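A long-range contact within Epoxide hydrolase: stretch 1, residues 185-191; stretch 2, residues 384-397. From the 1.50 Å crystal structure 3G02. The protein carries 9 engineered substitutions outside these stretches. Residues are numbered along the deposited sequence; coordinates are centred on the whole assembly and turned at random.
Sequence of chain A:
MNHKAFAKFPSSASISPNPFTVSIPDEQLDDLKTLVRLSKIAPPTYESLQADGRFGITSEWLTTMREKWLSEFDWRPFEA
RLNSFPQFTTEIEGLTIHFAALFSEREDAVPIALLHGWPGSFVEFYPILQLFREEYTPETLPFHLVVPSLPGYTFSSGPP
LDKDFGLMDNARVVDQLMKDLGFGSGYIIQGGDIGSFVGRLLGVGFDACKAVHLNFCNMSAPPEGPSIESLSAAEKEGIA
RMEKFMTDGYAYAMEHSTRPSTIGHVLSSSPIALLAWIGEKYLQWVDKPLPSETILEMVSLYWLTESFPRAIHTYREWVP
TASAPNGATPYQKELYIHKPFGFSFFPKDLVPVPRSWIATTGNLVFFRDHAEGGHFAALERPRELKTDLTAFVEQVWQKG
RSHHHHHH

Stretch 1 (185-191) SGYIIQG
Stretch 2, residues 384-397: ELKTDLTAFVEQVW

The contact is an apolar packing of a buried β-strand against a nearly antiparallel α-helix, with no hydrogen bond crossing between them and 401 Å² buried over both sides.

Residues 187-191 form the strand, its ends more extended (Tyr-187 -148/164, Gly-191 -143/150) than its middle (-113/147 at Ile-188, -110/132 at Ile-189, -111/130 at Gln-190). Residues 384-396 are helical, near -62/-45 until Val-396 (-106/-18), and are held by i to i+4 bonds such as Val-393 N to Leu-389 O (2.9 Å). The axes approach to 10.7 Å, and their N-to-C directions differ by 151°. Register is set by two CA-CA distances: Ile-188 to Val-393, 8.0 Å, and Gln-190 to Leu-389, 7.5 Å.

Strand alternation selects the contacting side chains: CA-to-CB points toward the helix at Ile-188 and Gln-190, and away at Tyr-187 (chi1 p) and Ile-189 (m, m). Ile-188 (m, t) has 105 Å² covered. Its CD1 lies 3.7 Å from Trp-397 CE3 and 3.8 Å from Val-393 CG2 (Val-393 chi1 t), while its CG2 meets the ring edge of Phe-392 at CE2, 4.1 Å away (Phe-392 chi1 t, chi2 72°). A branched aliphatic side chain thus serves several apolar neighbours at once.

Gln-190 (t, m, chi3 125°) contributes its aliphatic portion: CG is 3.8 Å from Leu-389 CD1. Its OE1, 4.1 Å from Leu-385 CD1, is hydrogen-bonded elsewhere in the structure, so its polarity is satisfied despite burial. Both leucines are t, p, with CA-to-CB toward the strand.

Trp-397 (t, chi2 -91°) extends the contact to the loop preceding the strand, its CH2 lying 3.6 Å from Gly-186 O. Gly-186 adopts 153/140, where a CB would jam against the preceding carbonyl O and sit only 3.1 Å from Trp-397 CH2; glycine suits both constraints.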

# COMPACT_ATOMS: atom_id res chain seq x y z
N SER A 185 17.21 -20.13 -33.10
CA SER A 185 16.59 -21.34 -33.66
C SER A 185 15.57 -21.98 -32.73
O SER A 185 14.78 -22.83 -33.16
CB SER A 185 17.66 -22.36 -34.05
OG SER A 185 18.41 -22.78 -32.92
N GLY A 186 15.57 -21.59 -31.46
CA GLY A 186 14.57 -22.08 -30.52
C GLY A 186 15.00 -22.11 -29.08
O GLY A 186 16.14 -22.46 -28.77
N TYR A 187 14.09 -21.74 -28.19
CA TYR A 187 14.31 -21.85 -26.75
C TYR A 187 13.00 -22.14 -26.03
O TYR A 187 11.92 -21.97 -26.60
CB TYR A 187 14.97 -20.59 -26.19
CG TYR A 187 14.18 -19.32 -26.39
CD1 TYR A 187 13.15 -18.96 -25.51
CD2 TYR A 187 14.47 -18.46 -27.45
CE1 TYR A 187 12.42 -17.79 -25.70
CE2 TYR A 187 13.75 -17.28 -27.63
CZ TYR A 187 12.73 -16.96 -26.76
OH TYR A 187 12.01 -15.80 -26.94
N ILE A 188 13.12 -22.59 -24.78
CA ILE A 188 11.97 -22.84 -23.93
C ILE A 188 11.99 -21.83 -22.78
O ILE A 188 13.06 -21.41 -22.34
CB ILE A 188 11.99 -24.29 -23.37
CG1 ILE A 188 11.87 -25.29 -24.53
CG2 ILE A 188 10.87 -24.51 -22.35
CD1 ILE A 188 12.05 -26.74 -24.12
N ILE A 189 10.80 -21.43 -22.34
CA ILE A 189 10.65 -20.55 -21.18
C ILE A 189 10.05 -21.31 -20.00
O ILE A 189 9.06 -22.02 -20.16
CB ILE A 189 9.76 -19.33 -21.51
CG1 ILE A 189 10.41 -18.44 -22.58
CG2 ILE A 189 9.43 -18.51 -20.24
CD1 ILE A 189 11.76 -17.84 -22.17
N GLN A 190 10.67 -21.15 -18.84
CA GLN A 190 10.09 -21.55 -17.57
C GLN A 190 9.78 -20.24 -16.84
O GLN A 190 10.64 -19.36 -16.78
CB GLN A 190 11.08 -22.38 -16.75
CG GLN A 190 10.44 -23.30 -15.70
CD GLN A 190 9.76 -22.55 -14.57
OE1 GLN A 190 8.58 -22.76 -14.30
NE2 GLN A 190 10.51 -21.68 -13.91
N GLY A 191 8.56 -20.11 -16.34
CA GLY A 191 8.18 -18.87 -15.65
C GLY A 191 7.27 -19.07 -14.46
O GLY A 191 6.49 -20.02 -14.40
N GLU A 384 11.49 -30.60 -7.09
CA GLU A 384 10.23 -30.85 -7.77
C GLU A 384 10.11 -30.02 -9.05
O GLU A 384 9.74 -30.54 -10.10
CB GLU A 384 9.05 -30.58 -6.84
CG GLU A 384 8.82 -31.64 -5.77
CD GLU A 384 9.77 -31.53 -4.57
OE1 GLU A 384 10.50 -30.52 -4.44
OE2 GLU A 384 9.78 -32.47 -3.76
N LEU A 385 10.43 -28.73 -8.95
CA LEU A 385 10.33 -27.86 -10.11
C LEU A 385 11.34 -28.25 -11.20
O LEU A 385 10.99 -28.30 -12.38
CB LEU A 385 10.50 -26.38 -9.70
CG LEU A 385 10.16 -25.35 -10.79
CD1 LEU A 385 8.70 -25.46 -11.26
CD2 LEU A 385 10.48 -23.93 -10.33
N LYS A 386 12.57 -28.55 -10.78
CA LYS A 386 13.60 -29.03 -11.70
C LYS A 386 13.17 -30.32 -12.41
O LYS A 386 13.32 -30.44 -13.62
CB LYS A 386 14.92 -29.26 -10.96
CG LYS A 386 16.00 -29.92 -11.80
CD LYS A 386 17.32 -29.95 -11.06
CE LYS A 386 18.29 -30.92 -11.72
NZ LYS A 386 17.82 -32.33 -11.60
N THR A 387 12.65 -31.27 -11.64
CA THR A 387 12.21 -32.55 -12.18
C THR A 387 11.08 -32.37 -13.19
O THR A 387 11.09 -32.98 -14.26
CB THR A 387 11.81 -33.52 -11.05
OG1 THR A 387 12.98 -33.84 -10.28
CG2 THR A 387 11.22 -34.82 -11.60
N ASP A 388 10.12 -31.51 -12.85
CA ASP A 388 9.01 -31.21 -13.76
C ASP A 388 9.50 -30.56 -15.05
O ASP A 388 9.08 -30.97 -16.14
CB ASP A 388 7.99 -30.28 -13.09
CG ASP A 388 7.18 -30.97 -12.02
OD1 ASP A 388 7.42 -32.17 -11.74
OD2 ASP A 388 6.29 -30.30 -11.45
N LEU A 389 10.38 -29.57 -14.93
CA LEU A 389 10.92 -28.89 -16.10
C LEU A 389 11.64 -29.86 -17.02
O LEU A 389 11.42 -29.86 -18.23
CB LEU A 389 11.85 -27.73 -15.71
CG LEU A 389 12.57 -27.00 -16.86
CD1 LEU A 389 11.57 -26.30 -17.80
CD2 LEU A 389 13.59 -26.01 -16.32
N THR A 390 12.49 -30.70 -16.43
CA THR A 390 13.26 -31.69 -17.18
C THR A 390 12.33 -32.65 -17.93
O THR A 390 12.52 -32.90 -19.12
CB THR A 390 14.21 -32.48 -16.26
OG1 THR A 390 15.11 -31.58 -15.62
CG2 THR A 390 15.00 -33.50 -17.06
N ALA A 391 11.31 -33.15 -17.23
CA ALA A 391 10.32 -34.04 -17.84
C ALA A 391 9.57 -33.35 -18.98
O ALA A 391 9.30 -33.96 -20.02
CB ALA A 391 9.36 -34.57 -16.79
N PHE A 392 9.24 -32.08 -18.78
CA PHE A 392 8.53 -31.29 -19.79
C PHE A 392 9.36 -31.14 -21.07
O PHE A 392 8.85 -31.35 -22.17
CB PHE A 392 8.14 -29.92 -19.23
CG PHE A 392 7.53 -28.98 -20.24
CD1 PHE A 392 6.23 -29.20 -20.71
CD2 PHE A 392 8.24 -27.89 -20.71
CE1 PHE A 392 5.67 -28.33 -21.65
CE2 PHE A 392 7.69 -27.02 -21.65
CZ PHE A 392 6.39 -27.24 -22.11
N VAL A 393 10.63 -30.79 -20.91
CA VAL A 393 11.54 -30.62 -22.05
C VAL A 393 11.71 -31.94 -22.80
O VAL A 393 11.63 -31.98 -24.03
CB VAL A 393 12.93 -30.07 -21.62
CG1 VAL A 393 13.86 -29.96 -22.82
CG2 VAL A 393 12.79 -28.71 -20.93
N GLU A 394 11.92 -33.03 -22.05
CA GLU A 394 12.05 -34.36 -22.64
C GLU A 394 10.83 -34.75 -23.47
O GLU A 394 10.97 -35.37 -24.53
CB GLU A 394 12.32 -35.41 -21.56
CG GLU A 394 13.73 -35.36 -20.98
CD GLU A 394 13.93 -36.29 -19.79
OE1 GLU A 394 12.95 -36.93 -19.35
OE2 GLU A 394 15.07 -36.38 -19.30
N GLN A 395 9.65 -34.36 -23.00
CA GLN A 395 8.40 -34.66 -23.69
C GLN A 395 8.21 -33.87 -24.98
O GLN A 395 7.79 -34.44 -26.00
CB GLN A 395 7.20 -34.44 -22.75
CG GLN A 395 5.85 -34.79 -23.37
CD GLN A 395 4.67 -34.46 -22.48
OE1 GLN A 395 3.69 -33.87 -22.93
NE2 GLN A 395 4.75 -34.86 -21.21
N VAL A 396 8.54 -32.58 -24.95
CA VAL A 396 8.12 -31.67 -26.03
C VAL A 396 9.20 -31.20 -27.02
O VAL A 396 8.86 -30.72 -28.10
CB VAL A 396 7.35 -30.42 -25.47
CG1 VAL A 396 6.24 -30.84 -24.51
CG2 VAL A 396 8.29 -29.42 -24.81
N TRP A 397 10.47 -31.35 -26.67
CA TRP A 397 11.55 -30.78 -27.49
C TRP A 397 12.16 -31.77 -28.49
O TRP A 397 12.37 -32.94 -28.18
CB TRP A 397 12.65 -30.19 -26.60
CG TRP A 397 13.77 -29.53 -27.36
CD1 TRP A 397 14.93 -30.12 -27.78
CD2 TRP A 397 13.84 -28.16 -27.78
NE1 TRP A 397 15.72 -29.20 -28.43
CE2 TRP A 397 15.07 -27.99 -28.44
CE3 TRP A 397 12.98 -27.06 -27.65
CZ2 TRP A 397 15.47 -26.76 -28.98
CZ3 TRP A 397 13.37 -25.84 -28.18
CH2 TRP A 397 14.61 -25.70 -28.84